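PDB 6DR3: penicillin-binding protein activator LpoA from Escherichia coli, which regulates peptidoglycan synthesis as an outer-membrane lipoprotein essential for the function of penicillin-binding protein 1A, whose transpeptidase activity it stimulates in vitro. Local coordinates for residues A[148-151]-A[152-156]; A[140-143]-A[144-148]. All coordinates share one frame; numbering follows the deposited sequence.

Interaction 1. Residues A[148-151]-A[152-156]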
# COMPACT_ATOMS: atom_id res chain seq x y z
N THR A 148 -0.47 -6.91 -7.79
CA THR A 148 0.83 -7.30 -8.32
C THR A 148 0.68 -8.15 -9.57
O THR A 148 1.41 -7.98 -10.55
CB THR A 148 1.64 -8.06 -7.26
OG1 THR A 148 1.72 -7.27 -6.06
CG2 THR A 148 3.05 -8.35 -7.75
N TRP A 149 -0.28 -9.08 -9.57
CA TRP A 149 -0.45 -9.95 -10.72
C TRP A 149 -0.98 -9.19 -11.93
O TRP A 149 -0.53 -9.40 -13.05
CB TRP A 149 -1.37 -11.12 -10.40
CG TRP A 149 -1.49 -12.02 -11.58
CD1 TRP A 149 -2.62 -12.27 -12.32
CD2 TRP A 149 -0.44 -12.76 -12.20
NE1 TRP A 149 -2.32 -13.13 -13.35
CE2 TRP A 149 -0.99 -13.45 -13.29
CE3 TRP A 149 0.93 -12.92 -11.92
CZ2 TRP A 149 -0.23 -14.28 -14.11
CZ3 TRP A 149 1.68 -13.75 -12.73
CH2 TRP A 149 1.10 -14.42 -13.81
N GLN A 150 -1.95 -8.29 -11.72
CA GLN A 150 -2.47 -7.53 -12.85
C GLN A 150 -1.36 -6.73 -13.51
O GLN A 150 -1.29 -6.65 -14.75
CB GLN A 150 -3.60 -6.60 -12.41
CG GLN A 150 -4.07 -5.68 -13.55
CD GLN A 150 -5.35 -4.93 -13.23
OE1 GLN A 150 -5.39 -3.69 -13.27
NE2 GLN A 150 -6.42 -5.66 -12.95
N ALA A 151 -0.48 -6.12 -12.71
CA ALA A 151 0.63 -5.37 -13.28
C ALA A 151 1.55 -6.27 -14.10
O ALA A 151 2.01 -5.89 -15.18
CB ALA A 151 1.42 -4.67 -12.17
N LEU A 152 1.81 -7.48 -13.60
CA LEU A 152 2.65 -8.42 -14.33
C LEU A 152 1.99 -8.88 -15.62
O LEU A 152 2.61 -8.86 -16.69
CB LEU A 152 2.98 -9.62 -13.44
CG LEU A 152 3.86 -9.28 -12.23
CD1 LEU A 152 3.78 -10.37 -11.18
CD2 LEU A 152 5.31 -9.08 -12.68
N SER A 153 0.72 -9.29 -15.55
CA SER A 153 0.04 -9.83 -16.72
C SER A 153 -0.36 -8.75 -17.72
O SER A 153 -0.74 -9.09 -18.85
CB SER A 153 -1.20 -10.62 -16.29
OG SER A 153 -2.09 -9.81 -15.54
N SER A 154 -0.30 -7.48 -17.34
CA SER A 154 -0.56 -6.39 -18.27
C SER A 154 0.65 -6.06 -19.14
O SER A 154 0.50 -5.31 -20.11
CB SER A 154 -0.98 -5.13 -17.50
OG SER A 154 -2.30 -5.27 -17.00
N MET A 155 1.82 -6.60 -18.82
CA MET A 155 3.00 -6.36 -19.63
C MET A 155 3.05 -7.34 -20.80
O MET A 155 2.41 -8.40 -20.80
CB MET A 155 4.27 -6.52 -18.80
CG MET A 155 4.41 -5.54 -17.65
SD MET A 155 6.00 -5.73 -16.84
CE MET A 155 5.86 -4.55 -15.51
N THR A 156 3.83 -6.97 -21.81
CA THR A 156 4.15 -7.85 -22.92
C THR A 156 5.48 -8.54 -22.65
O THR A 156 6.26 -8.12 -21.79
CB THR A 156 4.22 -7.08 -24.24
OG1 THR A 156 5.32 -6.17 -24.21
CG2 THR A 156 2.92 -6.31 -24.47
O HOH W 1 -2.90 -2.90 -15.02
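Ser-153 lies over one face of the Trp-149 indole: its CB stands 3.9 Å above the ring plane, offset toward the rim, and its OG sits over the same face. Leu-152 reaches the ring obliquely, CD1 coming within 3.9 Å of Trp-149 CE3, and the two side chains cross at about a right angle. Because Trp-149 holds CG anti to its backbone N (chi1 -178°), the indole stands beside its own carbonyl, where the next turn can meet it. Trp-182 packs edge-to-face with the same ring, and Leu-178 and Leu-216 also touch the side chain. The contact spans the C-terminal end of helix 138-153 and the residues that leave it, in the all-helical, TPR-like amino-terminal domain; Ser-153 and Ser-154 turn their hydroxyls back onto the preceding turn. Trp-149 O is gripped twice, by Ser-153 N almost head-on at 2.8 Å and by Ser-153 OG at 3.0 Å from above the carbonyl plane. Gln-150 O likewise takes two bonds, from Ser-154 N and from Ser-154 OG (2.8 Å), which approach opposite faces of its plane. A water donates to both Ser-154 OG and OE1 of Gln-150, whose chain is extended, and so bridges the two side chains. Farther round the helix, Leu-152 runs side by side with Thr-148, CD1 against CG2 at 4.0 Å, and both touch Trp-175 of helix 170-185.

Interaction 2. Residues A[140-143]-A[144-148]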
# COMPACT_ATOMS: atom_id res chain seq x y z
N GLU A 140 -5.78 -8.22 4.00
CA GLU A 140 -5.42 -7.16 3.07
C GLU A 140 -4.33 -7.57 2.10
O GLU A 140 -4.01 -6.80 1.19
CB GLU A 140 -4.97 -5.91 3.83
CG GLU A 140 -6.08 -5.19 4.61
CD GLU A 140 -6.52 -5.94 5.85
OE1 GLU A 140 -7.70 -6.31 5.93
OE2 GLU A 140 -5.67 -6.16 6.74
N LYS A 141 -3.76 -8.77 2.26
CA LYS A 141 -2.68 -9.20 1.37
C LYS A 141 -3.20 -9.57 -0.01
O LYS A 141 -2.60 -9.20 -1.03
CB LYS A 141 -1.94 -10.40 1.97
CG LYS A 141 -1.05 -10.07 3.16
CD LYS A 141 -0.34 -11.31 3.65
CE LYS A 141 0.49 -11.04 4.90
NZ LYS A 141 1.54 -10.01 4.66
N GLN A 142 -4.32 -10.30 -0.08
CA GLN A 142 -4.81 -10.79 -1.36
C GLN A 142 -5.02 -9.65 -2.34
O GLN A 142 -4.66 -9.75 -3.52
CB GLN A 142 -6.12 -11.56 -1.16
CG GLN A 142 -6.61 -12.29 -2.40
CD GLN A 142 -5.74 -13.47 -2.76
OE1 GLN A 142 -5.74 -14.48 -2.07
NE2 GLN A 142 -5.00 -13.35 -3.85
N GLN A 143 -5.62 -8.56 -1.87
CA GLN A 143 -5.79 -7.35 -2.68
C GLN A 143 -4.46 -6.88 -3.25
O GLN A 143 -4.35 -6.57 -4.44
CB GLN A 143 -6.45 -6.28 -1.81
CG GLN A 143 -6.37 -4.87 -2.33
CD GLN A 143 -5.19 -4.09 -1.79
OE1 GLN A 143 -4.64 -4.40 -0.73
NE2 GLN A 143 -4.78 -3.06 -2.52
N ASN A 144 -3.42 -6.83 -2.41
CA ASN A 144 -2.09 -6.45 -2.87
C ASN A 144 -1.54 -7.47 -3.86
O ASN A 144 -0.98 -7.09 -4.90
CB ASN A 144 -1.16 -6.29 -1.66
CG ASN A 144 0.29 -6.14 -2.05
OD1 ASN A 144 0.93 -7.08 -2.52
ND2 ASN A 144 0.84 -4.94 -1.85
N ILE A 145 -1.68 -8.75 -3.55
CA ILE A 145 -1.17 -9.80 -4.43
C ILE A 145 -1.84 -9.72 -5.80
O ILE A 145 -1.19 -9.84 -6.84
CB ILE A 145 -1.36 -11.18 -3.77
CG1 ILE A 145 -0.39 -11.32 -2.59
CG2 ILE A 145 -1.16 -12.32 -4.77
CD1 ILE A 145 -0.69 -12.49 -1.68
N ASP A 146 -3.16 -9.53 -5.81
CA ASP A 146 -3.89 -9.48 -7.08
C ASP A 146 -3.50 -8.26 -7.90
O ASP A 146 -3.48 -8.33 -9.14
CB ASP A 146 -5.39 -9.48 -6.82
CG ASP A 146 -5.88 -10.81 -6.27
OD1 ASP A 146 -5.09 -11.78 -6.29
OD2 ASP A 146 -7.04 -10.88 -5.82
N ALA A 147 -3.21 -7.13 -7.25
CA ALA A 147 -2.71 -5.97 -7.97
C ALA A 147 -1.33 -6.23 -8.55
O ALA A 147 -1.03 -5.82 -9.68
CB ALA A 147 -2.69 -4.74 -7.06
N THR A 148 -0.47 -6.91 -7.79
CA THR A 148 0.83 -7.30 -8.32
C THR A 148 0.68 -8.15 -9.57
O THR A 148 1.41 -7.98 -10.55
CB THR A 148 1.64 -8.06 -7.26
OG1 THR A 148 1.72 -7.27 -6.06
CG2 THR A 148 3.05 -8.35 -7.75
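Gln-142 and Asp-146, one helical turn apart, join through their side chains on one flank of helix 138-153. From CB, Gln-142 sends CG anti to the backbone N (chi1 -172°), then bends at the next torsion, which carries the amide along the helix toward the following turn. CG passes 3.7 Å from Asp-146 OD2, and CD lies 4.0 Å from Asp-146 OD1. At the tip, NE2 donates to Asp-146 OD1 over 2.9 Å. The bond is bent, 143° at the hydrogen, and NE2 meets the oxygen from above the carboxylate plane; amide and carboxylate are turned 32° from each other. Asp-146, whose CG lies beside its own backbone N, also rests its carboxylate carbon 3.2 Å from Gln-142 O, the same carbonyl that accepts the backbone bond from Asp-146 N.

This pairing of residues i and i+4 also fastens the helix to a distant piece of the chain in the TPR-like amino-terminal domain: NE2 bonds to Leu-212 O as well, while OD1 accepts from Thr-214 N at the start of helix 214-217. OD1 thus receives two N-H groups, one from each part of the chain.

Around the helix, Ile-145 lays CG1 against Lys-141 O at 3.4 Å, and its side chain also touches Met-211 and Trp-175. Asn-144, on another flank, has its CB 3.3 Å from Lys-141 O, while ND2 is held by Leu-129 O and Gln-132 OE1 of helix 123-132. Lys-141 carries its ammonium away from the neighbouring turn to form a salt bridge with Glu-133 and a hydrogen bond with Leu-136 O. One turn on, Thr-148 OG1 shares Asn-144 O with Thr-148 N, approaching from above the carbonyl plane.

Followed from the N terminus, the chain enters helix 138-153 and meets interaction 2 first, then interaction 1; their centres lie about 13 Å apart. Both are local contacts between successive turns, so neither closes a long loop, and they neither nest nor cross: residues 140-148 lead directly into 148-156, with Thr-148 belonging to both. Each faces helix 123-132, which precedes it in the chain, and helix 170-185, which follows. Both also reach the chain's C-terminal part, interaction 2 through residues 211-215 and interaction 1 through Pro-213 and helix 214-217. One helix thereby joins earlier and later parts of the domain before the chain turns into helix 157-161, which Thr-156 N-caps.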